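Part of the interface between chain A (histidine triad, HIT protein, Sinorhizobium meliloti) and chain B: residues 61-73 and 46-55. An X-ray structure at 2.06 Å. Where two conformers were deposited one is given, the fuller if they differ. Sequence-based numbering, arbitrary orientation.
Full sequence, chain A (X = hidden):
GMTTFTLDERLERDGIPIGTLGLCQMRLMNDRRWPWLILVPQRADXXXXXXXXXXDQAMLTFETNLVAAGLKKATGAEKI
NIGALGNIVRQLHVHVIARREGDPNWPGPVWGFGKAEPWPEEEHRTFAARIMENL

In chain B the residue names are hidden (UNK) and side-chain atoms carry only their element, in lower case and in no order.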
# COMPACT_ATOMS: atom_id res chain seq x y z
N THR A 61 -2.93 11.07 -1.76
CA THR A 61 -1.52 10.82 -2.11
C THR A 61 -0.61 11.65 -1.25
O THR A 61 0.27 11.14 -0.58
CB THR A 61 -1.28 11.13 -3.62
OG1 THR A 61 -2.06 10.20 -4.38
CG2 THR A 61 0.19 11.03 -4.01
N PHE A 62 -0.88 12.94 -1.21
CA PHE A 62 0.03 13.87 -0.55
C PHE A 62 -0.11 13.89 0.95
O PHE A 62 0.86 14.12 1.64
CB PHE A 62 -0.11 15.25 -1.18
CG PHE A 62 0.42 15.25 -2.58
CD1 PHE A 62 1.77 15.03 -2.81
CD2 PHE A 62 -0.40 15.39 -3.65
CE1 PHE A 62 2.27 14.97 -4.07
CE2 PHE A 62 0.11 15.35 -4.91
CZ PHE A 62 1.45 15.15 -5.12
N GLU A 63 -1.33 13.66 1.44
CA GLU A 63 -1.54 13.42 2.87
C GLU A 63 -0.80 12.16 3.27
O GLU A 63 -0.12 12.17 4.28
CB GLU A 63 -3.04 13.36 3.24
CG GLU A 63 -3.65 14.76 3.37
CD GLU A 63 -5.15 14.78 3.74
OE1 GLU A 63 -5.72 13.73 4.10
OE2 GLU A 63 -5.77 15.87 3.68
N THR A 64 -0.91 11.08 2.47
CA THR A 64 -0.20 9.82 2.78
C THR A 64 1.31 10.03 2.84
O THR A 64 1.96 9.58 3.79
CB THR A 64 -0.55 8.72 1.79
OG1 THR A 64 -1.94 8.36 1.92
CG2 THR A 64 0.29 7.46 2.06
N ASN A 65 1.83 10.78 1.87
CA ASN A 65 3.24 10.95 1.66
C ASN A 65 3.82 11.94 2.66
O ASN A 65 4.94 11.72 3.14
CB ASN A 65 3.52 11.35 0.19
CG ASN A 65 3.20 10.19 -0.79
OD1 ASN A 65 2.92 9.08 -0.36
ND2 ASN A 65 3.21 10.47 -2.09
N LEU A 66 3.04 12.99 3.00
CA LEU A 66 3.40 13.88 4.10
C LEU A 66 3.49 13.11 5.40
O LEU A 66 4.41 13.30 6.14
CB LEU A 66 2.38 15.02 4.23
CG LEU A 66 2.64 16.14 5.21
CD1 LEU A 66 3.59 17.18 4.64
CD2 LEU A 66 1.29 16.78 5.62
N VAL A 67 2.52 12.25 5.68
CA VAL A 67 2.54 11.45 6.90
C VAL A 67 3.68 10.45 6.89
O VAL A 67 4.32 10.26 7.91
CB VAL A 67 1.17 10.75 7.14
CG1 VAL A 67 1.26 9.66 8.20
CG2 VAL A 67 0.15 11.81 7.55
N ALA A 68 3.95 9.82 5.75
CA ALA A 68 5.03 8.83 5.64
C ALA A 68 6.39 9.50 5.95
O ALA A 68 7.17 8.97 6.72
CB ALA A 68 5.04 8.20 4.26
N ALA A 69 6.64 10.65 5.33
CA ALA A 69 7.88 11.43 5.59
C ALA A 69 7.94 11.83 7.05
O ALA A 69 8.97 11.65 7.70
CB ALA A 69 7.95 12.66 4.67
N GLY A 70 6.81 12.28 7.59
CA GLY A 70 6.73 12.67 9.00
C GLY A 70 6.97 11.51 9.94
O GLY A 70 7.71 11.64 10.90
N LEU A 71 6.34 10.38 9.66
CA LEU A 71 6.50 9.18 10.48
C LEU A 71 7.94 8.73 10.48
O LEU A 71 8.46 8.37 11.54
CB LEU A 71 5.57 8.06 10.01
CG LEU A 71 5.61 6.74 10.77
CD1 LEU A 71 5.31 6.92 12.24
CD2 LEU A 71 4.62 5.71 10.13
N LYS A 72 8.59 8.76 9.30
CA LYS A 72 9.97 8.34 9.19
C LYS A 72 10.87 9.25 9.98
O LYS A 72 11.77 8.79 10.68
CB LYS A 72 10.44 8.27 7.73
CG LYS A 72 11.78 7.51 7.54
CD LYS A 72 12.17 7.38 6.04
CE LYS A 72 13.53 6.66 5.78
NZ LYS A 72 13.65 6.05 4.36
N LYS A 73 10.63 10.56 9.88
CA LYS A 73 11.40 11.53 10.66
C LYS A 73 11.20 11.33 12.18
O LYS A 73 12.17 11.28 12.93
CB LYS A 73 11.04 12.97 10.21
CG LYS A 73 12.04 14.01 10.71
CD LYS A 73 11.71 15.44 10.27
CE LYS A 73 12.73 16.42 10.89
NZ LYS A 73 12.33 17.85 10.69
N UNK B 46 15.19 5.52 -6.31
CA UNK B 46 14.05 5.86 -5.47
C UNK B 46 13.68 4.66 -4.59
O UNK B 46 13.47 3.53 -5.10
c UNK B 46 13.16 7.37 -7.32
c UNK B 46 13.84 8.60 -6.77
c UNK B 46 11.71 6.83 -5.35
c UNK B 46 12.81 6.30 -6.28
N UNK B 47 13.62 4.91 -3.27
CA UNK B 47 13.26 3.89 -2.28
C UNK B 47 11.86 4.16 -1.70
O UNK B 47 10.99 3.29 -1.70
c UNK B 47 14.18 2.86 -0.09
n UNK B 47 15.99 3.20 3.24
c UNK B 47 14.34 3.89 -1.21
c UNK B 47 15.32 3.00 0.94
c UNK B 47 14.88 3.45 2.31
N UNK B 48 11.62 5.39 -1.27
CA UNK B 48 10.33 5.75 -0.65
C UNK B 48 9.49 6.50 -1.65
O UNK B 48 10.02 7.28 -2.47
c UNK B 48 10.85 5.00 2.52
o UNK B 48 11.47 4.76 3.57
c UNK B 48 10.55 6.64 0.56
c UNK B 48 11.47 6.08 1.62
o UNK B 48 9.79 4.38 2.20
N UNK B 49 8.18 6.35 -1.54
CA UNK B 49 7.24 7.06 -2.39
C UNK B 49 7.52 8.59 -2.36
O UNK B 49 7.53 9.26 -3.38
c UNK B 49 5.78 6.67 -2.01
c UNK B 49 4.84 6.87 -3.18
c UNK B 49 5.31 7.42 -0.74
N UNK B 50 7.80 9.13 -1.18
CA UNK B 50 8.02 10.57 -0.99
C UNK B 50 9.39 11.08 -1.45
O UNK B 50 9.66 12.26 -1.33
c UNK B 50 8.01 9.10 2.13
c UNK B 50 10.02 8.80 3.38
c UNK B 50 8.56 10.22 1.49
c UNK B 50 7.77 10.99 0.48
c UNK B 50 8.74 8.39 3.09
c UNK B 50 10.58 9.89 2.75
c UNK B 50 9.85 10.59 1.80
N UNK B 51 10.26 10.19 -1.93
CA UNK B 51 11.49 10.58 -2.60
C UNK B 51 11.26 10.88 -4.08
O UNK B 51 12.10 11.54 -4.70
o UNK B 51 14.55 8.16 0.32
c UNK B 51 13.99 8.21 -0.78
c UNK B 51 12.55 9.49 -2.44
c UNK B 51 13.06 9.39 -1.02
o UNK B 51 14.16 7.35 -1.64
N UNK B 52 10.13 10.43 -4.65
CA UNK B 52 9.74 10.86 -6.00
C UNK B 52 9.43 12.36 -5.97
O UNK B 52 9.04 12.89 -4.91
c UNK B 52 7.11 8.07 -6.93
c UNK B 52 9.44 8.31 -7.95
c UNK B 52 8.53 8.64 -6.74
c UNK B 52 8.46 10.13 -6.48
N UNK B 53 9.57 13.05 -7.10
CA UNK B 53 9.09 14.43 -7.15
C UNK B 53 7.58 14.40 -6.92
O UNK B 53 6.94 13.36 -7.20
c UNK B 53 9.27 15.13 -8.49
c UNK B 53 10.77 15.27 -8.87
o UNK B 53 8.54 14.40 -9.47
N UNK B 54 7.01 15.52 -6.45
CA UNK B 54 5.57 15.54 -6.26
C UNK B 54 4.77 15.20 -7.52
O UNK B 54 3.79 14.52 -7.40
c UNK B 54 6.52 17.35 -5.06
c UNK B 54 5.30 16.97 -5.83
c UNK B 54 7.67 16.65 -5.78
N UNK B 55 5.17 15.67 -8.71
CA UNK B 55 4.50 15.26 -9.95
C UNK B 55 4.54 13.75 -10.18
O UNK B 55 3.53 13.15 -10.52
c UNK B 55 5.86 18.18 -12.25
c UNK B 55 5.14 15.96 -11.16
c UNK B 55 4.82 17.44 -11.30
c UNK B 55 3.33 17.59 -11.76
O HOH W 1 14.09 8.81 2.94

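Position 46 carries four carbons, forked at the first, with one arm two carbons long. Nothing of the chain A helix lies near it; the pattern fits only Ile B46.

At position 47 four carbons run in a row and end in nitrogen, which defines Lys B47. Its CE lies 3.5 Å from Lys A72 NZ, and the two ammonium nitrogens, Lys A72 NZ and Lys B47 NZ, are 3.9 Å apart, a close approach of like charges.

Position 48 has three carbons, the third carrying two oxygens, one of them 2.7 Å from Lys A72 NZ. Two oxygens and no nitrogen on the third carbon make it Glu B48. Its OE2 accepts a hydrogen bond from Lys A72 NZ within a salt bridge.

Position 49 has a single carbon bearing two more, hence Val B49, for which one of two deposited conformers is given. CG1 comes within 2.9 Å of Asn A65 OD1, an unusually short contact in the conformer given, not a hydrogen bond, since carbon faces oxygen.

Position 50 shows one carbon leading to a six-carbon ring with no oxygen attached, so it is Phe B50. Ala A69 CB sits 4.1 Å from the ring centroid and 14° off its normal, a CH-pi contact over the face. Ala A68 CB approaches CD2 of Phe B50 at 3.8 Å, while Lys A72 CD meets the ring edge, 3.7 Å from Phe B50 CZ.

Position 51 repeats the three-carbon, two-oxygen pattern: Glu B51. Its OE1 accepts from Lys B47 N at 3.0 Å and weakly from Glu B48 N at 3.2 Å. A water accepts from Lys A72 NZ (3.1 Å to the water O) and donates to Glu B51 OE2 (2.7 Å from that O).

Position 52, four carbons forked at the second, is Leu B52, out of reach of the helix. At 53 one carbon bears an oxygen and a carbon: Thr B53, an N-cap residue.

At position 54 three carbons close onto the backbone N, giving Pro B54. Phe A62 CE1 lies 4.0 Å from its CB, and Phe A62 CZ is 3.3 Å from Pro B54 O, at the ring edge. Position 55 again has four carbons forked at the second, Leu B55, its CA-to-CB bond pointing away.

Phe B50 has the most surface covered by the other stretch, 97 Å², and packs along Asn A65, Ala A68, Ala A69 and Lys A72. The ring lies close to the helix at Ala A68 and Ala A69; salt bridge and water anchor the lysine end.

Chain B, residues 46-55: IKEVFELTPL
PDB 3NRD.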